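Alpha/beta hydrolase fold protein (Nakamurella multipartita, PDB 4Y7D) probably acts as a hydrolase of the alpha/beta hydrolase fold, its substrate and reaction not established. Local coordinates at residues V15-C27 and E84-L96. Residues are numbered along the deposited sequence; the frame is centred on the assembly and turned at random.
Sequences VQTVSTARGEVDC and EQAELYAALFDAL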
loop_
_atom_site.group_PDB
_atom_site.type_symbol
_atom_site.label_atom_id
_atom_site.label_comp_id
_atom_site.label_asym_id
_atom_site.label_seq_id
_atom_site.Cartn_x
_atom_site.Cartn_y
_atom_site.Cartn_z
ATOM N N VAL A 15 6.988 -15.942 6.488
ATOM C CA VAL A 15 6.428 -16.024 5.123
ATOM C C VAL A 15 6.000 -17.461 4.841
ATOM O O VAL A 15 6.749 -18.401 5.157
ATOM C CB VAL A 15 7.444 -15.596 4.053
ATOM C CG1 VAL A 15 6.858 -15.772 2.660
ATOM C CG2 VAL A 15 7.775 -14.148 4.225
ATOM N N GLN A 16 4.792 -17.620 4.303
ATOM C CA GLN A 16 4.221 -18.900 3.889
ATOM C C GLN A 16 3.934 -18.849 2.416
ATOM O O GLN A 16 3.469 -17.818 1.955
ATOM C CB GLN A 16 2.886 -19.130 4.598
ATOM C CG GLN A 16 3.022 -19.092 6.102
ATOM C CD GLN A 16 1.835 -19.684 6.839
ATOM O OE1 GLN A 16 1.342 -20.762 6.462
ATOM N NE2 GLN A 16 1.394 -19.013 7.921
ATOM N N THR A 17 4.174 -19.945 1.696
ATOM C CA THR A 17 3.778 -20.024 0.314
ATOM C C THR A 17 2.423 -20.717 0.265
ATOM O O THR A 17 2.261 -21.815 0.850
ATOM C CB THR A 17 4.799 -20.812 -0.491
ATOM O OG1 THR A 17 6.065 -20.151 -0.370
ATOM C CG2 THR A 17 4.358 -20.950 -1.939
ATOM N N VAL A 18 1.461 -20.102 -0.383
ATOM C CA VAL A 18 0.161 -20.711 -0.538
ATOM C C VAL A 18 -0.021 -21.096 -1.985
ATOM O O VAL A 18 -0.010 -20.217 -2.853
ATOM C CB VAL A 18 -0.965 -19.775 -0.093
ATOM C CG1 VAL A 18 -2.336 -20.435 -0.294
ATOM C CG2 VAL A 18 -0.783 -19.401 1.358
ATOM N N SER A 19 -0.268 -22.385 -2.232
ATOM C CA SER A 19 -0.505 -22.834 -3.608
ATOM C C SER A 19 -1.965 -22.681 -3.951
ATOM O O SER A 19 -2.821 -23.435 -3.476
ATOM C CB SER A 19 -0.156 -24.279 -3.861
ATOM O OG SER A 19 1.205 -24.499 -3.640
ATOM N N THR A 20 -2.234 -21.763 -4.852
ATOM C CA THR A 20 -3.607 -21.460 -5.288
ATOM C C THR A 20 -3.831 -22.000 -6.702
ATOM O O THR A 20 -2.907 -22.335 -7.423
ATOM C CB THR A 20 -3.938 -19.947 -5.286
ATOM O OG1 THR A 20 -3.519 -19.335 -6.521
ATOM C CG2 THR A 20 -3.296 -19.218 -4.103
ATOM N N ALA A 21 -5.085 -21.969 -7.119
ATOM C CA ALA A 21 -5.444 -22.430 -8.451
ATOM C C ALA A 21 -4.840 -21.508 -9.502
ATOM O O ALA A 21 -4.693 -21.942 -10.641
ATOM C CB ALA A 21 -6.968 -22.500 -8.612
ATOM N N ARG A 22 -4.521 -20.267 -9.114
ATOM C CA ARG A 22 -3.888 -19.298 -10.039
ATOM C C ARG A 22 -2.357 -19.262 -9.953
ATOM O O ARG A 22 -1.709 -18.490 -10.698
ATOM C CB ARG A 22 -4.470 -17.928 -9.810
ATOM C CG ARG A 22 -5.970 -17.805 -10.105
ATOM C CD ARG A 22 -6.299 -17.869 -11.589
ATOM N NE ARG A 22 -5.605 -16.799 -12.322
ATOM C CZ ARG A 22 -5.848 -16.505 -13.594
ATOM N NH1 ARG A 22 -6.754 -17.218 -14.289
ATOM N NH2 ARG A 22 -5.176 -15.500 -14.190
ATOM N N GLY A 23 -1.776 -20.093 -9.091
ATOM C CA GLY A 23 -0.322 -20.169 -8.882
ATOM C C GLY A 23 0.054 -19.957 -7.432
ATOM O O GLY A 23 -0.791 -19.692 -6.577
ATOM N N GLU A 24 1.348 -20.026 -7.160
ATOM C CA GLU A 24 1.836 -19.812 -5.817
ATOM C C GLU A 24 1.840 -18.329 -5.457
ATOM O O GLU A 24 2.096 -17.477 -6.303
ATOM C CB GLU A 24 3.232 -20.436 -5.660
ATOM C CG GLU A 24 3.166 -21.962 -5.598
ATOM C CD GLU A 24 4.515 -22.661 -5.611
ATOM O OE1 GLU A 24 5.567 -21.994 -5.483
ATOM O OE2 GLU A 24 4.520 -23.906 -5.754
ATOM N N VAL A 25 1.522 -18.037 -4.203
ATOM C CA VAL A 25 1.605 -16.658 -3.693
ATOM C C VAL A 25 2.136 -16.710 -2.287
ATOM O O VAL A 25 1.686 -17.548 -1.469
ATOM C CB VAL A 25 0.257 -15.854 -3.788
ATOM C CG1 VAL A 25 -0.819 -16.449 -2.892
ATOM C CG2 VAL A 25 0.422 -14.383 -3.440
ATOM N N ASP A 26 3.117 -15.851 -1.974
ATOM C CA ASP A 26 3.623 -15.787 -0.621
ATOM C C ASP A 26 2.836 -14.781 0.194
ATOM O O ASP A 26 2.421 -13.706 -0.307
ATOM C CB ASP A 26 5.115 -15.421 -0.627
ATOM C CG ASP A 26 6.007 -16.583 -0.959
ATOM O OD1 ASP A 26 5.537 -17.708 -1.322
ATOM O OD2 ASP A 26 7.235 -16.385 -0.819
ATOM N N CYS A 27 2.711 -15.070 1.475
ATOM C CA CYS A 27 2.046 -14.149 2.369
ATOM C C CYS A 27 2.498 -14.336 3.799
ATOM O O CYS A 27 3.137 -15.323 4.131
ATOM C CB CYS A 27 0.527 -14.231 2.219
ATOM S SG CYS A 27 -0.146 -15.785 2.717
ATOM N N GLU A 84 -5.439 -9.975 -13.276
ATOM C CA GLU A 84 -4.878 -11.263 -12.880
ATOM C C GLU A 84 -4.445 -11.302 -11.391
ATOM O O GLU A 84 -4.566 -12.317 -10.742
ATOM C CB GLU A 84 -3.707 -11.647 -13.759
ATOM C CG GLU A 84 -4.172 -11.919 -15.173
ATOM C CD GLU A 84 -3.059 -11.982 -16.215
ATOM O OE1 GLU A 84 -1.940 -11.513 -15.988
ATOM O OE2 GLU A 84 -3.348 -12.528 -17.270
ATOM N N GLN A 85 -3.907 -10.195 -10.881
ATOM C CA GLN A 85 -3.584 -10.131 -9.465
ATOM C C GLN A 85 -4.840 -10.213 -8.609
ATOM O O GLN A 85 -4.828 -10.921 -7.602
ATOM C CB GLN A 85 -2.696 -8.910 -9.168
ATOM C CG GLN A 85 -1.359 -9.071 -9.870
ATOM C CD GLN A 85 -0.304 -8.038 -9.564
ATOM O OE1 GLN A 85 -0.496 -7.160 -8.716
ATOM N NE2 GLN A 85 0.870 -8.179 -10.230
ATOM N N ALA A 86 -5.920 -9.529 -9.000
ATOM C CA ALA A 86 -7.216 -9.700 -8.324
ATOM C C ALA A 86 -7.660 -11.181 -8.339
ATOM O O ALA A 86 -8.143 -11.715 -7.311
ATOM C CB ALA A 86 -8.265 -8.861 -8.980
ATOM N N GLU A 87 -7.513 -11.833 -9.487
ATOM C CA GLU A 87 -7.865 -13.246 -9.628
ATOM C C GLU A 87 -7.048 -14.095 -8.687
ATOM O O GLU A 87 -7.581 -15.035 -8.065
ATOM C CB GLU A 87 -7.718 -13.741 -11.060
ATOM C CG GLU A 87 -8.537 -14.990 -11.354
ATOM C CD GLU A 87 -10.056 -14.766 -11.242
ATOM O OE1 GLU A 87 -10.554 -13.673 -11.553
ATOM O OE2 GLU A 87 -10.764 -15.729 -10.895
ATOM N N LEU A 88 -5.789 -13.742 -8.499
ATOM C CA LEU A 88 -4.925 -14.439 -7.556
ATOM C C LEU A 88 -5.381 -14.250 -6.148
ATOM O O LEU A 88 -5.400 -15.197 -5.393
ATOM C CB LEU A 88 -3.472 -13.940 -7.683
ATOM C CG LEU A 88 -2.401 -14.597 -6.822
ATOM C CD1 LEU A 88 -2.238 -16.069 -7.112
ATOM C CD2 LEU A 88 -1.061 -13.899 -6.979
ATOM N N TYR A 89 -5.796 -13.039 -5.785
ATOM C CA TYR A 89 -6.253 -12.805 -4.422
ATOM C C TYR A 89 -7.503 -13.629 -4.111
ATOM O O TYR A 89 -7.670 -14.193 -3.011
ATOM C CB TYR A 89 -6.610 -11.309 -4.156
ATOM C CG TYR A 89 -5.509 -10.311 -4.486
ATOM C CD1 TYR A 89 -4.157 -10.692 -4.426
ATOM C CD2 TYR A 89 -5.826 -9.004 -4.822
ATOM C CE1 TYR A 89 -3.148 -9.783 -4.715
ATOM C CE2 TYR A 89 -4.820 -8.093 -5.156
ATOM C CZ TYR A 89 -3.507 -8.490 -5.096
ATOM O OH TYR A 89 -2.511 -7.641 -5.453
ATOM N N ALA A 90 -8.410 -13.700 -5.064
ATOM C CA ALA A 90 -9.655 -14.510 -4.860
ATOM C C ALA A 90 -9.275 -15.975 -4.755
ATOM O O ALA A 90 -9.856 -16.713 -3.951
ATOM C CB ALA A 90 -10.634 -14.283 -6.024
ATOM N N ALA A 91 -8.310 -16.402 -5.561
ATOM C CA ALA A 91 -7.819 -17.782 -5.470
ATOM C C ALA A 91 -7.086 -18.061 -4.146
ATOM O O ALA A 91 -7.174 -19.160 -3.587
ATOM C CB ALA A 91 -6.936 -18.101 -6.671
ATOM N N LEU A 92 -6.395 -17.059 -3.620
ATOM C CA LEU A 92 -5.802 -17.138 -2.303
ATOM C C LEU A 92 -6.904 -17.303 -1.214
ATOM O O LEU A 92 -6.789 -18.152 -0.349
ATOM C CB LEU A 92 -4.980 -15.876 -2.046
ATOM C CG LEU A 92 -4.390 -15.737 -0.638
ATOM C CD1 LEU A 92 -3.542 -16.902 -0.159
ATOM C CD2 LEU A 92 -3.615 -14.430 -0.582
ATOM N N PHE A 93 -7.985 -16.526 -1.301
ATOM C CA PHE A 93 -9.080 -16.648 -0.351
ATOM C C PHE A 93 -9.640 -18.074 -0.447
ATOM O O PHE A 93 -9.881 -18.738 0.544
ATOM C CB PHE A 93 -10.190 -15.646 -0.710
ATOM C CG PHE A 93 -9.879 -14.175 -0.385
ATOM C CD1 PHE A 93 -8.669 -13.754 0.151
ATOM C CD2 PHE A 93 -10.852 -13.203 -0.639
ATOM C CE1 PHE A 93 -8.434 -12.396 0.392
ATOM C CE2 PHE A 93 -10.650 -11.867 -0.388
ATOM C CZ PHE A 93 -9.410 -11.438 0.119
ATOM N N ASP A 94 -9.806 -18.575 -1.667
ATOM C CA ASP A 94 -10.270 -19.969 -1.844
ATOM C C ASP A 94 -9.314 -20.955 -1.125
ATOM O O ASP A 94 -9.761 -21.892 -0.419
ATOM C CB ASP A 94 -10.320 -20.391 -3.320
ATOM C CG ASP A 94 -11.421 -19.719 -4.123
ATOM O OD1 ASP A 94 -12.289 -19.061 -3.546
ATOM O OD2 ASP A 94 -11.396 -19.885 -5.370
ATOM N N ALA A 95 -8.007 -20.748 -1.306
ATOM C CA ALA A 95 -7.000 -21.600 -0.697
ATOM C C ALA A 95 -6.928 -21.516 0.840
ATOM O O ALA A 95 -6.413 -22.434 1.484
ATOM C CB ALA A 95 -5.622 -21.381 -1.321
ATOM N N LEU A 96 -7.439 -20.421 1.406
ATOM C CA LEU A 96 -7.593 -20.273 2.844
ATOM C C LEU A 96 -8.969 -20.645 3.320
ATOM O O LEU A 96 -9.205 -20.526 4.493
ATOM C CB LEU A 96 -7.282 -18.839 3.283
ATOM C CG LEU A 96 -5.881 -18.333 2.863
ATOM C CD1 LEU A 96 -5.735 -16.856 3.201
ATOM C CD2 LEU A 96 -4.801 -19.168 3.511
HETATM O O HOH W 1 -7.235 -21.473 -5.210
HETATM O O HOH W 2 -3.777 -14.839 -11.548
#
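The hairpin of strands 16-20 and 23-27 lies across helix 84-95, strand 16-20 at 100° to it with the axes 7.7 Å apart, and T20 sits over A91 where the type I turn T20-G23 begins. T20 OG1 accepts from R22 N in an ST turn and donates to a lone pair of G23 O, which also accepts from T20 N. L88 CD1 packs 3.6 Å from T20 OG1, and T20 CG2 rests 3.7 Å from L92 CA. With an alanine here, the turn would probably lose both hydroxyl bonds and a gap would open over L92. Further along, the anti chi1 of V18 (179°) carries CG1 to the helix, 3.6 Å from A95 CB; V25 spreads its methyls, CG1 to L92 CD1 and CG2 to L88 CD2 at 3.9 Å. This is the edge of the alpha/beta hydrolase sheet: 16-20 is an outermost strand, and L92 also reaches strand 62-66. Within the turn, R22 bends at chi2 and chi3 and runs back along the helix. E87 CG lies over the rim of one guanidinium face, 3.6 Å from R22 NE, its carboxylate salt-bridged to R119. Waters link R22 NE to E84 O and A21 N to A91 O.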